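Local coordinates for protein 3-hydroxyadipyl-CoA dehydrogenase (PDB 3MOG) that catalyses the NAD-dependent oxidation of 3-hydroxyadipyl-CoA to 3-oxoadipyl-CoA in the breakdown of phenylacetate, at residues C[123-128]-C[159-164]. Numbering follows the deposited sequence. Where two conformers were deposited one is given.
Sequences ISITAI and LATAAE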
loop_
_atom_site.group_PDB
_atom_site.type_symbol
_atom_site.label_atom_id
_atom_site.label_comp_id
_atom_site.label_asym_id
_atom_site.label_seq_id
_atom_site.Cartn_x
_atom_site.Cartn_y
_atom_site.Cartn_z
ATOM N N ILE C 123 15.266 15.194 5.483
ATOM C CA ILE C 123 14.559 16.232 4.755
ATOM C C ILE C 123 15.079 16.351 3.332
ATOM O O ILE C 123 16.286 16.240 3.096
ATOM C CB ILE C 123 14.667 17.597 5.497
ATOM C CG1 ILE C 123 14.128 17.483 6.930
ATOM C CG2 ILE C 123 13.949 18.688 4.747
ATOM C CD1 ILE C 123 12.654 17.040 7.049
ATOM N N SER C 124 14.158 16.573 2.395
ATOM C CA SER C 124 14.493 16.835 1.007
ATOM C C SER C 124 15.305 18.109 0.852
ATOM O O SER C 124 14.961 19.148 1.423
ATOM C CB SER C 124 13.219 16.953 0.166
ATOM O OG SER C 124 13.537 17.293 -1.177
ATOM N N ILE C 125 16.369 18.021 0.058
ATOM C CA ILE C 125 17.199 19.171 -0.279
ATOM C C ILE C 125 16.376 20.129 -1.122
ATOM O O ILE C 125 16.388 21.337 -0.898
ATOM C CB ILE C 125 18.470 18.755 -1.068
ATOM C CG1 ILE C 125 19.301 17.705 -0.300
ATOM C CG2 ILE C 125 19.319 19.964 -1.422
ATOM C CD1 ILE C 125 19.612 18.035 1.157
ATOM N N THR C 126 15.652 19.557 -2.082
ATOM C CA THR C 126 14.768 20.285 -2.985
ATOM C C THR C 126 13.760 21.167 -2.240
ATOM O O THR C 126 13.549 22.311 -2.628
ATOM C CB THR C 126 14.041 19.298 -3.927
ATOM O OG1 THR C 126 15.013 18.422 -4.499
ATOM C CG2 THR C 126 13.327 20.033 -5.054
ATOM N N ALA C 127 13.177 20.637 -1.162
ATOM C CA ALA C 127 12.219 21.383 -0.350
ATOM C C ALA C 127 12.891 22.454 0.504
ATOM O O ALA C 127 12.289 23.497 0.765
ATOM C CB ALA C 127 11.391 20.443 0.516
ATOM N N ILE C 128 14.123 22.186 0.945
ATOM C CA ILE C 128 14.928 23.183 1.659
ATOM C C ILE C 128 15.269 24.328 0.707
ATOM O O ILE C 128 15.115 25.502 1.059
ATOM C CB ILE C 128 16.227 22.558 2.250
ATOM C CG1 ILE C 128 15.887 21.656 3.431
ATOM C CG2 ILE C 128 17.225 23.639 2.705
ATOM C CD1 ILE C 128 16.962 20.619 3.729
ATOM N N LEU C 159 17.147 19.047 -6.729
ATOM C CA LEU C 159 16.786 19.309 -8.124
ATOM C C LEU C 159 17.639 20.393 -8.780
ATOM O O LEU C 159 18.142 20.202 -9.888
ATOM C CB LEU C 159 15.302 19.692 -8.197
ATOM C CG LEU C 159 14.636 19.963 -9.542
ATOM C CD1 LEU C 159 14.498 18.657 -10.330
ATOM C CD2 LEU C 159 13.289 20.620 -9.292
ATOM N N ALA C 160 17.819 21.503 -8.060
ATOM C CA ALA C 160 18.506 22.694 -8.561
ATOM C C ALA C 160 20.025 22.676 -8.412
ATOM O O ALA C 160 20.709 23.479 -9.047
ATOM C CB ALA C 160 17.933 23.948 -7.887
ATOM N N THR C 161 20.542 21.771 -7.579
ATOM C CA THR C 161 21.968 21.744 -7.208
ATOM C C THR C 161 22.894 21.667 -8.413
ATOM O O THR C 161 22.860 20.690 -9.170
ATOM C CB THR C 161 22.300 20.549 -6.275
ATOM O OG1 THR C 161 21.491 20.604 -5.096
ATOM C CG2 THR C 161 23.780 20.542 -5.867
ATOM N N ALA C 162 23.733 22.691 -8.568
ATOM C CA ALA C 162 24.741 22.723 -9.631
ATOM C C ALA C 162 25.798 21.632 -9.467
ATOM O O ALA C 162 26.106 21.205 -8.346
ATOM C CB ALA C 162 25.394 24.098 -9.712
ATOM N N ALA C 163 26.335 21.183 -10.600
ATOM C CA ALA C 163 27.370 20.155 -10.640
ATOM C C ALA C 163 28.737 20.634 -10.145
ATOM O O ALA C 163 29.505 19.827 -9.597
ATOM C CB ALA C 163 27.486 19.553 -12.051
ATOM N N GLU C 164 29.058 21.919 -10.358
ATOM C CA GLU C 164 30.309 22.485 -9.843
ATOM C C GLU C 164 30.317 22.483 -8.312
ATOM O O GLU C 164 31.348 22.202 -7.686
ATOM C CB GLU C 164 30.561 23.891 -10.398
ATOM C CG GLU C 164 31.078 23.907 -11.838
ATOM C CD GLU C 164 31.920 25.133 -12.155
ATOM O OE1 GLU C 164 32.619 25.631 -11.245
ATOM O OE2 GLU C 164 31.893 25.595 -13.317
#
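Thr126 and Leu159 meet through a side-chain oxygen and a backbone amide, a worked example of how a Rossmann-type NAD-binding domain links a short helix to the turn after a strand. Helix 125-128 follows strand 115-118 in the chain, while residues 159-162 lead from strand 152-157 into helix 163-175.

The polar link is one hydrogen bond: Leu159 N donates its N-H to Thr126 OG1 at 3.1 Å, nearly straight at 164°. A chi1 of -49° sets this hydroxyl beside the backbone N of Thr126, while CG2 lies anti to that nitrogen, which turns OG1 to the amide and CG2 to the CB of Leu159. At the N-cap of the helix, Ser124 OG accepts a weak capping bond from Ala127 N at 3.4 Å, and Ser185 OG bonds to Ile125 N. In 159-164, Thr161 OG1 is hydrogen-bonded to Gly158 N and Val138 O, bonds that tie the turn to its own start at Gly158 and to strand 138-143.

Apolar packing adds little, and the two segments bury just 131 Å² between them. The methyl CG2 of Thr126 rests on CB of Leu159 at 3.7 Å. From the second subunit, Ile270 packs on Thr126 and Arg273 on Leu159, placing the junction at a trimer interface, and Glu267 OE1 lies close to Thr126 OG1 without a settled bond. A second, looser approach brings Ile125 CG2 to 4.3 Å from Thr161 OG1.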